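Side-chain contacts in putative Nitroreductase (Anabaena variabilis ATCC 29413, PDB 3EO7), which binds flavin mononucleotide and probably acts as an FMN-dependent oxidoreductase of the nitroreductase family: residues Ala86-Met91 against Val95-Ala100; Arg415-Phe420 against Asn490-Ile495. One frame throughout, in Å; residues are numbered along the deposited sequence.

Followed from the N terminus, the first of the two contacts is contact 1, where strand 84-90 turns back along strand 93-98 and only three residues separate the two segments. This hairpin lies in the first of two nitroreductase-family regions of the chain and passes directly into the phosphate end of the FMN site. Contact 2 comes much later, in the second region, and closes a loop of 69 residues rich in helix, bringing helix 415-421 beside the end of helix 486-493. The two loops follow one another in series, neither nesting nor crossing. The centres of contact 1 and contact 2 are about 32 Å apart, so local strand pairing and long-range helix packing can be compared within one chain.

Contact 1 (Ala86-Met91 against Val95-Ala100); sequences ARMPSM and VYLRAA. With FMN (flavin mononucleotide), chain B.
The guanidinium of R87 and the ring of Y96 lie side by side and point the same way, their planes 25° apart. At the guanidinium edge, in its plane, sits Y96 CE1, with the phenol oxygen near that plane too; seen from the ring, R87 NH1 and the carbonyl oxygen of A86 both approach obliquely. R87 NH1 comes within 3.1 Å of Y96 OH, but the angle is too poor for a hydrogen bond. The strand pairing itself sets R87 CB 3.9 Å from Y96 CD1, and a chi1 of 67°, with a later bend at chi3, carries the rest of the arginine alongside the ring.

Beneath this pair runs an antiparallel beta hairpin. R87 and Y96 form a non-hydrogen-bonded pair, flanked by hydrogen-bonded pairs A86-L97 and M88-V95. V95 N reaches M88 O at 2.8 Å, nearly along the C=O axis, and M88 N returns a bond to V95 O in the carbonyl plane. At the other pair L97 N meets A86 O from above the carbonyl plane, while the bond from A86 N to L97 O is weak, 3.3 Å long.

The opposite face carries A86, M88, V95 and L97. Here A86 CB packs on L97 CB at 4.0 Å, and A86 also touches R335, an FMN-binding residue. L97 turns its branch to the cofactor, with CD2 3.9 Å from FMN C5'. Just beyond, the carbonyls of R98 (weakly) and A99 accept hydrogen bonds from R334, whose NH2 also binds FMN. The chemistry is thus divided: L97, from the hairpin's apolar face, packs against the ribityl-phosphate end by van der Waals contact, whereas the backbone oxygens that follow probably help to position R334.

Contact 2 (Arg415-Phe420 against Asn490-Ile495); sequences RRELHF and NEVLGI
V492 CG1 presses against the aliphatic stem of E417, 3.6 Å from E417 CB and 3.7 Å from E417 CG, the two side chains meeting at a slant. With CG1 anti to the backbone N (chi1 170°), V492 directs this methyl at the neighbouring helix. Alongside, the leucines L418 and L493 meet more loosely through their branch ends, L418 CD2 lying 4.4 Å from L493 CD1. No hydrogen bond spans the contact.

One shell out, F414 packs on both V492 and L493, and F436 lies against both leucines. L418 further touches A385, C387 and V434. In the alpha-beta nitroreductase fold, helix 415-421 thus packs through L418 on strands 381-390 and 433-439 of the mixed sheet, and the last turn of helix 486-493 meets strand 433-439 through L493.

The acidic end of E417, modelled in two conformers, turns away from the apolar patch. In the conformer described, its chain bends at chi2 (79°) and OE2 forms salt bridges with K412 and, at 2.8 Å, with R416 NH2; two cations there would probably stabilise the carboxylate as an anion.

On the partner helix, the C-terminal end is fixed by its own backbone: G494 N bonds to N490 O at 2.8 Å, and G494 then leaves the helix with positive phi (83°). Farther out still, N490 ND2 reaches I495 O at 3.2 Å, from well above the carbonyl plane, and also bonds to E499 O, while I495 rests its side chain on F383 of strand 381-390.

Contact 1 (Ala86-Met91 against Val95-Ala100)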
loop_
_atom_site.group_PDB
_atom_site.type_symbol
_atom_site.label_atom_id
_atom_site.label_comp_id
_atom_site.label_asym_id
_atom_site.label_seq_id
_atom_site.Cartn_x
_atom_site.Cartn_y
_atom_site.Cartn_z
ATOM N N ALA A 86 -3.181 18.564 -0.607
ATOM C CA ALA A 86 -2.398 19.668 -0.016
ATOM C C ALA A 86 -1.324 20.122 -0.966
ATOM O O ALA A 86 -1.014 19.468 -1.960
ATOM C CB ALA A 86 -1.757 19.257 1.323
ATOM N N ARG A 87 -0.724 21.254 -0.634
ATOM C CA ARG A 87 0.391 21.704 -1.422
ATOM C C ARG A 87 1.483 22.200 -0.486
ATOM O O ARG A 87 1.190 22.635 0.637
ATOM C CB ARG A 87 -0.068 22.693 -2.471
ATOM C CG ARG A 87 -0.588 24.012 -2.015
ATOM C CD ARG A 87 -1.547 24.525 -3.078
ATOM N NE ARG A 87 -1.352 25.929 -3.422
ATOM C CZ ARG A 87 -0.801 26.375 -4.562
ATOM N NH1 ARG A 87 -0.397 25.539 -5.523
ATOM N NH2 ARG A 87 -0.668 27.684 -4.759
HETATM N N MSE A 88 2.739 22.036 -0.905
HETATM C CA MSE A 88 3.947 22.402 -0.127
HETATM C C MSE A 88 4.934 23.115 -1.053
HETATM O O MSE A 88 5.190 22.598 -2.152
HETATM C CB MSE A 88 4.638 21.127 0.372
HETATM C CG MSE A 88 4.601 20.767 1.865
HETATM SE SE MSE A 88 3.207 21.524 2.974
HETATM C CE MSE A 88 3.024 20.025 4.219
ATOM N N PRO A 89 5.552 24.236 -0.584
ATOM C CA PRO A 89 6.501 24.987 -1.393
ATOM C C PRO A 89 7.796 24.182 -1.442
ATOM O O PRO A 89 8.169 23.517 -0.445
ATOM C CB PRO A 89 6.693 26.280 -0.594
ATOM C CG PRO A 89 6.570 25.844 0.822
ATOM C CD PRO A 89 5.517 24.729 0.807
ATOM N N SER A 90 8.506 24.223 -2.570
ATOM C CA SER A 90 9.765 23.480 -2.664
ATOM C C SER A 90 10.620 23.985 -3.817
ATOM O O SER A 90 10.207 23.902 -4.961
ATOM C CB SER A 90 9.497 21.993 -2.867
ATOM O OG SER A 90 10.698 21.254 -2.757
HETATM N N MSE A 91 11.821 24.470 -3.506
HETATM C CA MSE A 91 12.761 24.989 -4.524
HETATM C C MSE A 91 12.068 25.735 -5.646
HETATM O O MSE A 91 12.083 25.327 -6.809
HETATM C CB MSE A 91 13.648 23.871 -5.056
HETATM C CG MSE A 91 14.907 24.309 -5.837
HETATM SE SE MSE A 91 16.316 25.230 -4.785
HETATM C CE MSE A 91 15.787 26.964 -5.113
ATOM N N VAL A 95 4.950 21.217 -4.605
ATOM C CA VAL A 95 4.759 19.792 -4.603
ATOM C C VAL A 95 3.301 19.655 -4.170
ATOM O O VAL A 95 2.829 20.384 -3.296
ATOM C CB VAL A 95 5.682 19.078 -3.590
ATOM C CG1 VAL A 95 5.296 17.540 -3.420
ATOM C CG2 VAL A 95 7.125 19.253 -4.012
ATOM N N TYR A 96 2.572 18.780 -4.825
ATOM C CA TYR A 96 1.194 18.550 -4.439
ATOM C C TYR A 96 1.153 17.229 -3.716
ATOM O O TYR A 96 1.512 16.196 -4.293
ATOM C CB TYR A 96 0.312 18.482 -5.650
ATOM C CG TYR A 96 0.226 19.810 -6.292
ATOM C CD1 TYR A 96 -0.613 20.776 -5.767
ATOM C CD2 TYR A 96 1.027 20.133 -7.379
ATOM C CE1 TYR A 96 -0.687 22.034 -6.326
ATOM C CE2 TYR A 96 0.962 21.410 -7.953
ATOM C CZ TYR A 96 0.094 22.335 -7.419
ATOM O OH TYR A 96 -0.003 23.600 -7.944
ATOM N N LEU A 97 0.689 17.271 -2.469
ATOM C CA LEU A 97 0.515 16.092 -1.675
ATOM C C LEU A 97 -0.850 15.500 -1.983
ATOM O O LEU A 97 -1.777 16.192 -2.428
ATOM C CB LEU A 97 0.641 16.414 -0.188
ATOM C CG LEU A 97 1.903 17.170 0.240
ATOM C CD1 LEU A 97 1.869 17.339 1.761
ATOM C CD2 LEU A 97 3.198 16.496 -0.190
ATOM N N ARG A 98 -0.941 14.207 -1.753
ATOM C CA ARG A 98 -2.092 13.436 -2.176
ATOM C C ARG A 98 -2.750 12.631 -1.088
ATOM O O ARG A 98 -2.262 12.519 0.043
ATOM C CB ARG A 98 -1.659 12.480 -3.315
ATOM C CG ARG A 98 -0.801 13.134 -4.399
ATOM C CD ARG A 98 -0.632 12.279 -5.649
ATOM N NE ARG A 98 0.356 12.931 -6.515
ATOM C CZ ARG A 98 0.726 12.508 -7.706
ATOM N NH1 ARG A 98 0.155 11.464 -8.259
ATOM N NH2 ARG A 98 1.671 13.174 -8.362
ATOM N N ALA A 99 -3.881 12.037 -1.461
ATOM C CA ALA A 99 -4.651 11.186 -0.555
ATOM C C ALA A 99 -3.809 10.014 -0.054
ATOM O O ALA A 99 -4.023 9.511 1.052
ATOM C CB ALA A 99 -5.935 10.666 -1.251
ATOM N N ALA A 100 -2.917 9.508 -0.903
ATOM C CA ALA A 100 -2.007 8.442 -0.527
ATOM C C ALA A 100 -0.618 9.054 -0.226
ATOM O O ALA A 100 -0.158 9.908 -0.983
ATOM C CB ALA A 100 -1.846 7.428 -1.659
HETATM N N1 FMN B . 8.332 10.308 6.205
HETATM C C2 FMN B . 9.476 10.531 6.954
HETATM O O2 FMN B . 9.628 11.577 7.576
HETATM N N3 FMN B . 10.509 9.635 7.027
HETATM C C4 FMN B . 10.500 8.465 6.328
HETATM O O4 FMN B . 11.374 7.615 6.580
HETATM C C4A FMN B . 9.366 8.196 5.564
HETATM N N5 FMN B . 9.316 7.053 4.790
HETATM C C5A FMN B . 8.133 6.738 4.090
HETATM C C6 FMN B . 7.997 5.543 3.394
HETATM C C7 FMN B . 6.837 5.241 2.682
HETATM C C7M FMN B . 6.671 3.861 2.026
HETATM C C8 FMN B . 5.782 6.144 2.663
HETATM C C8M FMN B . 4.430 5.794 2.075
HETATM C C9 FMN B . 5.889 7.359 3.365
HETATM C C9A FMN B . 7.064 7.653 4.078
HETATM N N10 FMN B . 7.182 8.855 4.765
HETATM C C10 FMN B . 8.301 9.119 5.508
HETATM C "C1'" FMN B . 6.175 9.974 4.585
HETATM C "C2'" FMN B . 6.329 10.716 3.273
HETATM O "O2'" FMN B . 7.417 11.661 3.374
HETATM C "C3'" FMN B . 5.012 11.411 2.934
HETATM O "O3'" FMN B . 4.003 10.436 2.649
HETATM C "C4'" FMN B . 5.121 12.438 1.791
HETATM O "O4'" FMN B . 6.029 13.517 2.149
HETATM C "C5'" FMN B . 3.751 12.995 1.455
HETATM O "O5'" FMN B . 3.146 13.612 2.559
HETATM P P FMN B . 1.745 13.142 3.124
HETATM O O1P FMN B . 1.905 11.714 3.635
HETATM O O2P FMN B . 1.437 14.123 4.249
HETATM O O3P FMN B . 0.709 13.215 2.041
#

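Contact 2 (Arg415-Phe420 against Asn490-Ile495)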
loop_
_atom_site.group_PDB
_atom_site.type_symbol
_atom_site.label_atom_id
_atom_site.label_comp_id
_atom_site.label_asym_id
_atom_site.label_seq_id
_atom_site.Cartn_x
_atom_site.Cartn_y
_atom_site.Cartn_z
ATOM N N ARG A 415 13.755 3.770 22.929
ATOM C CA ARG A 415 13.770 5.062 22.207
ATOM C C ARG A 415 15.075 5.328 21.493
ATOM O O ARG A 415 15.078 5.705 20.303
ATOM C CB ARG A 415 13.454 6.213 23.144
ATOM C CG ARG A 415 12.009 6.238 23.631
ATOM C CD ARG A 415 11.692 7.520 24.373
ATOM N NE ARG A 415 10.338 7.437 24.917
ATOM C CZ ARG A 415 9.243 7.615 24.191
ATOM N NH1 ARG A 415 9.316 7.911 22.894
ATOM N NH2 ARG A 415 8.052 7.506 24.774
ATOM N N ARG A 416 16.189 5.159 22.204
ATOM C CA ARG A 416 17.518 5.433 21.618
ATOM C C ARG A 416 17.798 4.534 20.433
ATOM O O ARG A 416 18.280 4.968 19.386
ATOM C CB ARG A 416 18.600 5.251 22.688
ATOM C CG ARG A 416 19.983 5.646 22.265
ATOM C CD ARG A 416 21.028 5.327 23.366
ATOM N NE ARG A 416 20.948 3.909 23.757
ATOM C CZ ARG A 416 21.473 2.876 23.084
ATOM N NH1 ARG A 416 22.145 3.051 21.951
ATOM N NH2 ARG A 416 21.305 1.643 23.556
ATOM N N GLU A 417 17.452 3.268 20.613
ATOM C CA GLU A 417 17.612 2.270 19.594
ATOM C C GLU A 417 16.786 2.566 18.360
ATOM O O GLU A 417 17.297 2.511 17.253
ATOM C CB GLU A 417 17.221 0.897 20.131
ATOM C CG GLU A 417 18.172 0.338 21.184
ATOM C CD GLU A 417 18.038 0.862 22.628
ATOM O OE1 GLU A 417 17.227 1.754 23.017
ATOM O OE2 GLU A 417 18.845 0.335 23.415
ATOM N N LEU A 418 15.516 2.900 18.561
ATOM C CA LEU A 418 14.590 3.164 17.450
ATOM C C LEU A 418 15.031 4.409 16.680
ATOM O O LEU A 418 14.927 4.482 15.467
ATOM C CB LEU A 418 13.174 3.308 17.979
ATOM C CG LEU A 418 12.484 2.021 18.490
ATOM C CD1 LEU A 418 11.298 2.413 19.368
ATOM C CD2 LEU A 418 12.117 1.088 17.299
ATOM N N HIS A 419 15.568 5.377 17.399
ATOM C CA HIS A 419 16.108 6.576 16.802
ATOM C C HIS A 419 17.179 6.169 15.774
ATOM O O HIS A 419 17.134 6.613 14.622
ATOM C CB HIS A 419 16.678 7.440 17.927
ATOM C CG HIS A 419 17.131 8.790 17.503
ATOM N ND1 HIS A 419 17.907 9.586 18.324
ATOM C CD2 HIS A 419 16.912 9.500 16.380
ATOM C CE1 HIS A 419 18.156 10.727 17.707
ATOM N NE2 HIS A 419 17.570 10.700 16.524
ATOM N N PHE A 420 18.107 5.312 16.193
ATOM C CA PHE A 420 19.161 4.794 15.323
ATOM C C PHE A 420 18.613 3.947 14.186
ATOM O O PHE A 420 18.935 4.177 13.016
ATOM C CB PHE A 420 20.154 3.988 16.158
ATOM C CG PHE A 420 21.191 3.218 15.353
ATOM C CD1 PHE A 420 22.295 3.849 14.825
ATOM C CD2 PHE A 420 21.075 1.838 15.212
ATOM C CE1 PHE A 420 23.234 3.123 14.121
ATOM C CE2 PHE A 420 22.018 1.115 14.527
ATOM C CZ PHE A 420 23.087 1.757 13.986
ATOM N N ASN A 490 16.280 -6.775 14.156
ATOM C CA ASN A 490 15.955 -8.017 14.862
ATOM C C ASN A 490 16.684 -8.195 16.171
ATOM O O ASN A 490 16.097 -8.579 17.177
ATOM C CB ASN A 490 16.210 -9.221 13.965
ATOM C CG ASN A 490 15.402 -9.166 12.705
ATOM O OD1 ASN A 490 15.610 -8.275 11.884
ATOM N ND2 ASN A 490 14.491 -10.132 12.524
ATOM N N GLU A 491 17.969 -7.869 16.081
ATOM C CA GLU A 491 18.956 -7.927 17.149
ATOM C C GLU A 491 18.501 -7.146 18.390
ATOM O O GLU A 491 18.542 -7.634 19.506
ATOM C CB GLU A 491 20.283 -7.345 16.610
ATOM C CG GLU A 491 20.945 -8.158 15.442
ATOM C CD GLU A 491 22.236 -7.524 14.863
ATOM O OE1 GLU A 491 22.620 -6.411 15.275
ATOM O OE2 GLU A 491 22.858 -8.136 13.956
ATOM N N VAL A 492 18.059 -5.918 18.156
ATOM C CA VAL A 492 17.580 -5.004 19.203
ATOM C C VAL A 492 16.220 -5.430 19.804
ATOM O O VAL A 492 16.042 -5.561 21.011
ATOM C CB VAL A 492 17.442 -3.580 18.604
ATOM C CG1 VAL A 492 16.708 -2.639 19.560
ATOM C CG2 VAL A 492 18.807 -3.032 18.222
ATOM N N LEU A 493 15.255 -5.674 18.940
ATOM C CA LEU A 493 13.880 -5.894 19.357
ATOM C C LEU A 493 13.492 -7.326 19.683
ATOM O O LEU A 493 12.430 -7.576 20.208
ATOM C CB LEU A 493 12.960 -5.289 18.272
ATOM C CG LEU A 493 13.068 -3.760 18.094
ATOM C CD1 LEU A 493 12.051 -3.292 17.044
ATOM C CD2 LEU A 493 12.834 -2.950 19.428
ATOM N N GLY A 494 14.335 -8.286 19.339
ATOM C CA GLY A 494 14.014 -9.699 19.583
ATOM C C GLY A 494 13.132 -10.323 18.518
ATOM O O GLY A 494 12.487 -11.374 18.709
ATOM N N ILE A 495 13.055 -9.679 17.377
ATOM C CA ILE A 495 12.279 -10.245 16.286
ATOM C C ILE A 495 13.028 -11.463 15.757
ATOM O O ILE A 495 14.245 -11.382 15.510
ATOM C CB ILE A 495 12.061 -9.197 15.156
ATOM C CG1 ILE A 495 11.312 -7.966 15.685
ATOM C CG2 ILE A 495 11.318 -9.847 13.980
ATOM C CD1 ILE A 495 11.045 -6.877 14.614
#